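Local coordinates for tubulin-like protein CetZ2 (Haloferax volcanii, PDB 4B45), which binds GTP, assembles into tubulin-like protofilaments and takes part in controlling archaeal cell shape, at residues A72-L86 against G110-Y123. Sequence-based numbering, arbitrary orientation.
Sequences AAVMESDQTEVMSAL and GGAPVLAKALAGVY
Where the backbones of Ala72 and Gly110 meet, their CA atoms lie only 4.0 Å apart, and from there the helical parts of 72-86 and 110-123 run in the same general direction, diverging to 8.1 Å between the CA atoms of Met83 and Leu119. The axes cross at -35° with a closest approach of 7.8 Å. At this tight end the two glycines present bare backbone: Ala72 packs against Gly110 O, and Met75 lies against Gly111. With CG anti to the backbone N (chi1 -177°) and two further bends in the Met75 chain, its CE comes to 3.9 Å from Gly111 CA. Beside it Val114 is a knob in a hole made by Ala72, Met75, Glu76 and Gln79; its CG1 touches Met75 CG at 3.7 Å, while the Glu76 carboxylate lies over the same methyl from the outer side. Both helices pack on one side of the Rossmann-like sheet of the tubulin/FtsZ GTPase domain, with Met75, Leu86, Leu115 and Leu119 resting on strand 3-8. The GTP-binding residues Gly106, Ser107 and Gly108 lie at the start of helix 107-120, which puts the glycine end of the contact near the nucleotide. Farther along, Val82 CG1 rests against both methyls of Leu115, 3.8 Å from CD1. Leu86 and Leu119 meet tip to tip, CD1 to CD2 at 3.6 Å. Met83, its chain curled back on itself, lies alongside Leu119 but points the other way, with CE reaching Val122 CG2 and approaching the Tyr123 ring obliquely.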
loop_
_atom_site.group_PDB
_atom_site.type_symbol
_atom_site.label_atom_id
_atom_site.label_comp_id
_atom_site.label_asym_id
_atom_site.label_seq_id
_atom_site.Cartn_x
_atom_site.Cartn_y
_atom_site.Cartn_z
ATOM N N ALA A 72 8.611 -12.879 15.044
ATOM C CA ALA A 72 7.935 -12.080 16.056
ATOM C C ALA A 72 8.819 -11.875 17.303
ATOM O O ALA A 72 8.913 -10.765 17.820
ATOM C CB ALA A 72 6.611 -12.742 16.443
ATOM N N ALA A 73 9.458 -12.946 17.773
ATOM C CA ALA A 73 10.277 -12.909 18.998
ATOM C C ALA A 73 11.447 -11.941 18.866
ATOM O O ALA A 73 11.778 -11.208 19.800
ATOM C CB ALA A 73 10.795 -14.301 19.332
ATOM N N VAL A 74 12.068 -11.933 17.694
ATOM C CA VAL A 74 13.214 -11.065 17.459
ATOM C C VAL A 74 12.789 -9.594 17.452
ATOM O O VAL A 74 13.489 -8.727 17.981
ATOM C CB VAL A 74 13.923 -11.449 16.152
ATOM C CG1 VAL A 74 14.879 -10.365 15.726
ATOM C CG2 VAL A 74 14.646 -12.766 16.336
ATOM N N MET A 75 11.630 -9.309 16.871
ATOM C CA MET A 75 11.110 -7.949 16.890
ATOM C C MET A 75 10.710 -7.534 18.313
ATOM O O MET A 75 10.812 -6.364 18.675
ATOM C CB MET A 75 9.924 -7.808 15.922
ATOM C CG MET A 75 9.356 -6.397 15.821
ATOM S SD MET A 75 10.499 -5.284 14.988
ATOM C CE MET A 75 10.320 -5.846 13.284
ATOM N N GLU A 76 10.242 -8.482 19.116
ATOM C CA GLU A 76 9.926 -8.181 20.514
ATOM C C GLU A 76 11.183 -7.755 21.273
ATOM O O GLU A 76 11.194 -6.720 21.954
ATOM C CB GLU A 76 9.319 -9.402 21.220
ATOM C CG GLU A 76 7.988 -9.891 20.678
ATOM C CD GLU A 76 6.803 -9.067 21.160
ATOM O OE1 GLU A 76 7.012 -7.936 21.647
ATOM O OE2 GLU A 76 5.658 -9.560 21.056
ATOM N N SER A 77 12.234 -8.568 21.153
ATOM C CA SER A 77 13.479 -8.366 21.896
ATOM C C SER A 77 14.205 -7.108 21.456
ATOM O O SER A 77 14.868 -6.459 22.257
ATOM C CB SER A 77 14.420 -9.552 21.688
ATOM O OG SER A 77 13.740 -10.772 21.889
ATOM N N ASP A 78 14.084 -6.781 20.174
ATOM C CA ASP A 78 14.927 -5.758 19.578
ATOM C C ASP A 78 14.151 -4.516 19.156
ATOM O O ASP A 78 14.697 -3.660 18.455
ATOM C CB ASP A 78 15.692 -6.336 18.379
ATOM C CG ASP A 78 16.690 -7.436 18.781
ATOM O OD1 ASP A 78 16.776 -7.763 19.983
ATOM O OD2 ASP A 78 17.398 -7.969 17.894
ATOM N N GLN A 79 12.897 -4.396 19.590
ATOM C CA GLN A 79 12.065 -3.268 19.153
ATOM C C GLN A 79 12.566 -1.882 19.568
ATOM O O GLN A 79 12.334 -0.900 18.847
ATOM C CB GLN A 79 10.596 -3.443 19.549
ATOM C CG GLN A 79 10.332 -3.710 21.007
ATOM C CD GLN A 79 8.842 -3.799 21.294
ATOM O OE1 GLN A 79 8.262 -4.887 21.289
ATOM N NE2 GLN A 79 8.211 -2.650 21.531
ATOM N N THR A 80 13.238 -1.803 20.718
ATOM C CA THR A 80 13.801 -0.538 21.186
ATOM C C THR A 80 14.782 0.017 20.152
ATOM O O THR A 80 14.684 1.176 19.762
ATOM C CB THR A 80 14.475 -0.681 22.559
ATOM O OG1 THR A 80 13.557 -1.289 23.478
ATOM C CG2 THR A 80 14.912 0.696 23.112
ATOM N N GLU A 81 15.693 -0.827 19.674
ATOM C CA GLU A 81 16.621 -0.433 18.615
ATOM C C GLU A 81 15.874 -0.000 17.347
ATOM O O GLU A 81 16.280 0.944 16.668
ATOM C CB GLU A 81 17.610 -1.570 18.301
ATOM C CG GLU A 81 18.545 -1.951 19.457
ATOM C CD GLU A 81 17.844 -2.718 20.576
ATOM O OE1 GLU A 81 16.636 -3.004 20.445
ATOM O OE2 GLU A 81 18.498 -3.034 21.595
ATOM N N VAL A 82 14.781 -0.693 17.032
ATOM C CA VAL A 82 13.929 -0.286 15.917
ATOM C C VAL A 82 13.281 1.077 16.179
ATOM O O VAL A 82 13.460 2.009 15.386
ATOM C CB VAL A 82 12.848 -1.339 15.593
ATOM C CG1 VAL A 82 12.020 -0.895 14.401
ATOM C CG2 VAL A 82 13.493 -2.697 15.320
ATOM N N MET A 83 12.552 1.198 17.294
ATOM C CA MET A 83 11.910 2.462 17.683
ATOM C C MET A 83 12.894 3.634 17.726
ATOM O O MET A 83 12.513 4.786 17.492
ATOM C CB MET A 83 11.239 2.350 19.063
ATOM C CG MET A 83 10.213 1.237 19.225
ATOM S SD MET A 83 8.662 1.470 18.350
ATOM C CE MET A 83 7.932 2.796 19.311
ATOM N N SER A 84 14.154 3.342 18.045
ATOM C CA SER A 84 15.167 4.390 18.191
ATOM C C SER A 84 15.705 4.873 16.856
ATOM O O SER A 84 16.224 5.984 16.755
ATOM C CB SER A 84 16.311 3.918 19.078
ATOM O OG SER A 84 15.838 3.735 20.399
ATOM N N ALA A 85 15.589 4.036 15.833
ATOM C CA ALA A 85 15.875 4.485 14.482
ATOM C C ALA A 85 14.824 5.527 14.091
ATOM O O ALA A 85 15.105 6.456 13.339
ATOM C CB ALA A 85 15.871 3.310 13.505
ATOM N N LEU A 86 13.621 5.382 14.640
ATOM C CA LEU A 86 12.505 6.272 14.324
ATOM C C LEU A 86 12.492 7.578 15.102
ATOM O O LEU A 86 11.746 8.490 14.752
ATOM C CB LEU A 86 11.189 5.564 14.593
ATOM C CG LEU A 86 10.847 4.404 13.680
ATOM C CD1 LEU A 86 9.576 3.787 14.202
ATOM C CD2 LEU A 86 10.681 4.918 12.266
ATOM N N GLY A 110 6.107 -12.047 11.006
ATOM C CA GLY A 110 6.211 -12.059 12.454
ATOM C C GLY A 110 6.348 -10.673 13.046
ATOM O O GLY A 110 5.609 -10.305 13.957
ATOM N N GLY A 111 7.273 -9.889 12.499
ATOM C CA GLY A 111 7.594 -8.584 13.047
ATOM C C GLY A 111 6.609 -7.460 12.753
ATOM O O GLY A 111 6.496 -6.529 13.544
ATOM N N ALA A 112 5.905 -7.513 11.622
ATOM C CA ALA A 112 5.020 -6.399 11.276
ATOM C C ALA A 112 3.955 -6.125 12.336
ATOM O O ALA A 112 3.795 -4.981 12.756
ATOM C CB ALA A 112 4.385 -6.583 9.882
ATOM N N PRO A 113 3.229 -7.169 12.787
ATOM C CA PRO A 113 2.169 -6.893 13.762
ATOM C C PRO A 113 2.749 -6.356 15.058
ATOM O O PRO A 113 2.177 -5.458 15.676
ATOM C CB PRO A 113 1.573 -8.277 14.029
ATOM C CG PRO A 113 1.955 -9.101 12.846
ATOM C CD PRO A 113 3.288 -8.597 12.433
ATOM N N VAL A 114 3.880 -6.928 15.466
ATOM C CA VAL A 114 4.558 -6.500 16.676
ATOM C C VAL A 114 4.936 -5.016 16.621
ATOM O O VAL A 114 4.652 -4.262 17.544
ATOM C CB VAL A 114 5.795 -7.371 16.927
ATOM C CG1 VAL A 114 6.541 -6.898 18.157
ATOM C CG2 VAL A 114 5.370 -8.825 17.070
ATOM N N LEU A 115 5.570 -4.600 15.533
ATOM C CA LEU A 115 5.955 -3.206 15.376
ATOM C C LEU A 115 4.723 -2.288 15.223
ATOM O O LEU A 115 4.688 -1.159 15.753
ATOM C CB LEU A 115 6.899 -3.072 14.183
ATOM C CG LEU A 115 7.591 -1.731 13.990
ATOM C CD1 LEU A 115 8.321 -1.375 15.259
ATOM C CD2 LEU A 115 8.546 -1.788 12.799
ATOM N N ALA A 116 3.703 -2.773 14.523
ATOM C CA ALA A 116 2.488 -1.979 14.341
ATOM C C ALA A 116 1.828 -1.730 15.688
ATOM O O ALA A 116 1.443 -0.606 16.001
ATOM C CB ALA A 116 1.518 -2.664 13.391
ATOM N N LYS A 117 1.712 -2.786 16.486
ATOM C CA LYS A 117 1.094 -2.687 17.802
ATOM C C LYS A 117 1.916 -1.821 18.757
ATOM O O LYS A 117 1.367 -1.143 19.618
ATOM C CB LYS A 117 0.883 -4.079 18.399
ATOM C CG LYS A 117 0.235 -4.070 19.763
ATOM C CD LYS A 117 0.045 -5.481 20.287
ATOM C CE LYS A 117 -0.687 -5.473 21.624
ATOM N NZ LYS A 117 -1.024 -6.853 22.079
ATOM N N ALA A 118 3.235 -1.835 18.603
ATOM C CA ALA A 118 4.079 -0.980 19.432
ATOM C C ALA A 118 3.914 0.506 19.073
ATOM O O ALA A 118 3.803 1.365 19.955
ATOM C CB ALA A 118 5.536 -1.413 19.328
ATOM N N LEU A 119 3.892 0.802 17.779
ATOM C CA LEU A 119 3.781 2.175 17.293
ATOM C C LEU A 119 2.402 2.773 17.549
ATOM O O LEU A 119 2.274 3.941 17.911
ATOM C CB LEU A 119 4.085 2.218 15.797
ATOM C CG LEU A 119 5.562 2.002 15.472
ATOM C CD1 LEU A 119 5.779 1.542 14.032
ATOM C CD2 LEU A 119 6.313 3.281 15.738
ATOM N N ALA A 120 1.370 1.961 17.353
ATOM C CA ALA A 120 -0.002 2.403 17.552
ATOM C C ALA A 120 -0.242 2.825 18.999
ATOM O O ALA A 120 -1.130 3.622 19.284
ATOM C CB ALA A 120 -0.969 1.299 17.151
ATOM N N GLY A 121 0.564 2.294 19.911
ATOM C CA GLY A 121 0.350 2.532 21.322
ATOM C C GLY A 121 1.143 3.689 21.887
ATOM O O GLY A 121 1.278 3.810 23.106
ATOM N N VAL A 122 1.669 4.543 21.012
ATOM C CA VAL A 122 2.465 5.685 21.463
ATOM C C VAL A 122 2.313 6.943 20.605
ATOM O O VAL A 122 2.244 8.057 21.134
ATOM C CB VAL A 122 3.963 5.336 21.578
ATOM C CG1 VAL A 122 4.276 4.672 22.921
ATOM C CG2 VAL A 122 4.418 4.485 20.399
ATOM N N TYR A 123 2.271 6.771 19.289
ATOM C CA TYR A 123 2.125 7.914 18.388
ATOM C C TYR A 123 0.656 8.282 18.202
ATOM O O TYR A 123 -0.227 7.427 18.320
ATOM C CB TYR A 123 2.826 7.651 17.046
ATOM C CG TYR A 123 4.332 7.646 17.175
ATOM C CD1 TYR A 123 5.041 8.834 17.259
ATOM C CD2 TYR A 123 5.043 6.455 17.241
ATOM C CE1 TYR A 123 6.410 8.844 17.393
ATOM C CE2 TYR A 123 6.417 6.451 17.374
ATOM C CZ TYR A 123 7.095 7.650 17.451
ATOM O OH TYR A 123 8.466 7.660 17.588
#